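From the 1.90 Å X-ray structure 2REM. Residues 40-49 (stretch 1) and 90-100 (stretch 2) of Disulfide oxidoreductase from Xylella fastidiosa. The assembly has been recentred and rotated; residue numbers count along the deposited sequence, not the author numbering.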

# COMPACT_ATOMS: atom_id res chain seq x y z
N CYS A 40 7.25 4.20 -5.43
CA CYS A 40 6.94 3.23 -4.39
C CYS A 40 8.14 2.34 -4.08
O CYS A 40 8.43 2.08 -2.92
N ALA A 41 8.82 1.87 -5.12
CA ALA A 41 10.01 1.05 -4.95
C ALA A 41 11.05 1.78 -4.13
O ALA A 41 11.67 1.20 -3.24
N HIS A 42 11.22 3.06 -4.43
CA HIS A 42 12.27 3.87 -3.81
C HIS A 42 11.91 4.21 -2.38
O HIS A 42 12.79 4.34 -1.52
N PHE A 43 10.63 4.36 -2.12
CA PHE A 43 10.14 4.78 -0.83
C PHE A 43 10.12 3.63 0.15
O PHE A 43 10.17 3.85 1.36
N ASP A 44 10.01 2.40 -0.35
CA ASP A 44 9.62 1.33 0.53
C ASP A 44 10.54 1.15 1.73
O ASP A 44 10.07 0.98 2.85
N SER A 45 11.85 1.22 1.52
CA SER A 45 12.77 1.00 2.63
C SER A 45 12.60 2.05 3.70
O SER A 45 12.60 1.71 4.89
N LYS A 46 12.46 3.32 3.30
CA LYS A 46 12.24 4.43 4.25
C LYS A 46 10.90 4.21 4.96
O LYS A 46 10.79 4.42 6.17
N LEU A 47 9.90 3.78 4.19
CA LEU A 47 8.56 3.58 4.73
C LEU A 47 8.53 2.41 5.70
O LEU A 47 7.90 2.48 6.76
N GLN A 48 9.21 1.32 5.36
CA GLN A 48 9.20 0.17 6.24
C GLN A 48 9.91 0.49 7.53
O GLN A 48 9.45 0.10 8.60
N ALA A 49 11.01 1.24 7.45
CA ALA A 49 11.72 1.64 8.64
C ALA A 49 10.83 2.48 9.54
O ALA A 49 10.78 2.28 10.77
N SER A 90 8.46 -10.96 0.26
CA SER A 90 8.78 -10.84 -1.16
C SER A 90 8.65 -9.39 -1.66
O SER A 90 8.90 -9.12 -2.84
N HIS A 91 8.27 -8.47 -0.78
CA HIS A 91 7.81 -7.14 -1.21
C HIS A 91 8.92 -6.35 -1.91
O HIS A 91 8.75 -5.85 -3.04
N THR A 92 10.05 -6.22 -1.23
CA THR A 92 11.27 -5.59 -1.77
C THR A 92 11.73 -6.31 -3.02
O THR A 92 12.05 -5.69 -4.03
N ALA A 93 11.75 -7.64 -2.95
CA ALA A 93 12.16 -8.45 -4.09
C ALA A 93 11.26 -8.21 -5.32
O ALA A 93 11.75 -8.19 -6.47
N MET A 94 9.96 -8.04 -5.09
CA MET A 94 9.08 -7.76 -6.22
C MET A 94 9.44 -6.41 -6.85
O MET A 94 9.55 -6.30 -8.05
N PHE A 95 9.60 -5.36 -6.03
CA PHE A 95 10.05 -4.07 -6.56
C PHE A 95 11.36 -4.20 -7.34
O PHE A 95 11.52 -3.66 -8.45
N GLU A 96 12.31 -4.92 -6.75
CA GLU A 96 13.59 -5.13 -7.38
C GLU A 96 13.46 -5.92 -8.70
O GLU A 96 14.05 -5.52 -9.70
N ALA A 97 12.64 -6.97 -8.71
CA ALA A 97 12.38 -7.77 -9.92
C ALA A 97 11.89 -6.88 -11.05
O ALA A 97 12.29 -7.05 -12.19
N ILE A 98 11.01 -5.94 -10.73
CA ILE A 98 10.40 -5.08 -11.75
C ILE A 98 11.37 -3.97 -12.16
O ILE A 98 11.62 -3.74 -13.35
N HIS A 99 11.92 -3.29 -11.16
CA HIS A 99 12.57 -2.03 -11.41
C HIS A 99 14.07 -2.13 -11.56
O HIS A 99 14.68 -1.23 -12.13
N GLU A 100 14.66 -3.21 -11.08
CA GLU A 100 16.13 -3.33 -11.12
C GLU A 100 16.57 -4.51 -11.99
O GLU A 100 17.31 -4.30 -12.94

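What fills the space between the two helices? They run roughly antiparallel, at 153°, and Phe95 is the main filler. Its CA-to-CB bond points toward the first helix, and chi1 in m lays one ring face against Ala41, whose CA sits 3.6 Å from the ring centroid, a CH-pi contact. The ring thus lies close to the backbone of the first helix at Ala41, with the Ala41 methyl also in contact with it.

Which apolar contacts surround that ring? Ala41 CB lies 3.5 Å from Phe95 CD1, and Cys40 CB, on a side chain in the m rotamer, is 3.7 Å from Phe95 CE1. Farther along, Asp44 CB comes within 3.8 Å of Phe95 CE2. The Ala41 methyl also meets His99 (chi1 m), with CB 3.8 Å from CD2.

Where do polar groups meet? Asp44 points toward the second helix with chi1 in t, and its carboxylate reaches the region of His91, also t and pointing toward its partner helix. Asp44 OD1 lies near the plane of the imidazole, at its edge.

Does water join the helices? One does: it donates to Asp44 OD2 at 2.8 Å and hydrogen-bonds Thr92 OG1 at 3.1 Å. Thr92, in m, thereby gains a bridge across the 3.7 Å between its OG1 and Asp44 OD2.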

# COMPACT_ATOMS: atom_id res chain seq x y z
CB CYS A 40 5.76 2.38 -4.82
SG CYS A 40 4.25 3.35 -4.79
CB ALA A 41 10.59 0.65 -6.31
CB HIS A 42 12.51 5.14 -4.62
CG HIS A 42 13.09 4.91 -5.98
ND1 HIS A 42 13.07 5.86 -6.97
CD2 HIS A 42 13.72 3.82 -6.51
CE1 HIS A 42 13.67 5.38 -8.05
NE2 HIS A 42 14.06 4.14 -7.80
CB PHE A 43 8.72 5.29 -1.02
CG PHE A 43 8.10 5.91 0.20
CD1 PHE A 43 8.84 6.68 1.09
CD2 PHE A 43 6.73 5.79 0.40
CE1 PHE A 43 8.22 7.30 2.20
CE2 PHE A 43 6.12 6.39 1.49
CZ PHE A 43 6.87 7.14 2.38
CB ASP A 44 9.42 0.01 -0.20
CG ASP A 44 8.88 -1.05 0.72
OD1 ASP A 44 7.69 -0.95 1.19
OD2 ASP A 44 9.66 -1.96 1.01
CB SER A 45 14.22 0.95 2.15
OG SER A 45 14.65 2.24 1.79
CB LYS A 46 12.28 5.82 3.58
CG LYS A 46 13.66 6.48 3.52
CD LYS A 46 13.62 7.90 2.91
CE LYS A 46 15.02 8.53 2.80
NZ LYS A 46 15.79 8.03 1.61
CB LEU A 47 7.57 3.34 3.59
CG LEU A 47 6.11 3.09 4.03
CD1 LEU A 47 5.50 4.24 4.83
CD2 LEU A 47 5.31 2.83 2.81
CB GLN A 48 9.77 -1.09 5.56
CG GLN A 48 8.94 -1.58 4.33
CD GLN A 48 7.52 -2.11 4.64
OE1 GLN A 48 6.64 -2.06 3.77
NE2 GLN A 48 7.29 -2.63 5.84
CB ALA A 49 13.00 2.40 8.28
CB SER A 90 7.89 -11.78 -1.99
OG SER A 90 6.54 -11.36 -1.90
CB HIS A 91 7.31 -6.36 0.02
CG HIS A 91 6.41 -5.22 -0.32
ND1 HIS A 91 6.67 -3.92 0.04
CD2 HIS A 91 5.23 -5.20 -0.99
CE1 HIS A 91 5.69 -3.14 -0.38
NE2 HIS A 91 4.81 -3.89 -1.02
CB THR A 92 12.38 -5.60 -0.73
OG1 THR A 92 11.94 -4.84 0.41
CG2 THR A 92 13.68 -4.99 -1.30
CB ALA A 93 12.17 -9.92 -3.71
CB MET A 94 7.59 -7.84 -5.85
CG MET A 94 6.68 -7.44 -7.01
SD MET A 94 6.86 -8.52 -8.46
CE MET A 94 5.79 -9.82 -7.94
CB PHE A 95 10.27 -3.08 -5.40
CG PHE A 95 9.01 -2.47 -4.85
CD1 PHE A 95 8.15 -1.73 -5.65
CD2 PHE A 95 8.76 -2.55 -3.48
CE1 PHE A 95 7.03 -1.13 -5.11
CE2 PHE A 95 7.62 -1.97 -2.93
CZ PHE A 95 6.74 -1.25 -3.75
CB GLU A 96 14.53 -5.78 -6.37
CG GLU A 96 15.66 -6.55 -6.95
CD GLU A 96 16.59 -7.04 -5.86
OE1 GLU A 96 16.08 -7.70 -4.92
OE2 GLU A 96 17.80 -6.74 -5.95
CB ALA A 97 11.35 -8.82 -9.63
CB ILE A 98 9.08 -4.46 -11.22
CG1 ILE A 98 8.05 -5.56 -10.96
CG2 ILE A 98 8.56 -3.39 -12.20
CD1 ILE A 98 6.91 -5.14 -10.10
CB HIS A 99 12.19 -1.01 -10.34
CG HIS A 99 10.72 -0.70 -10.31
ND1 HIS A 99 10.13 0.15 -11.22
CD2 HIS A 99 9.73 -1.17 -9.53
CE1 HIS A 99 8.83 0.22 -10.97
NE2 HIS A 99 8.56 -0.58 -9.96
CB GLU A 100 16.74 -3.39 -9.70
CG GLU A 100 16.00 -2.51 -8.67
CD GLU A 100 16.87 -1.57 -7.86
OE1 GLU A 100 16.56 -0.35 -7.86
OE2 GLU A 100 17.83 -2.04 -7.21
O HOH W 1 9.52 -4.42 2.24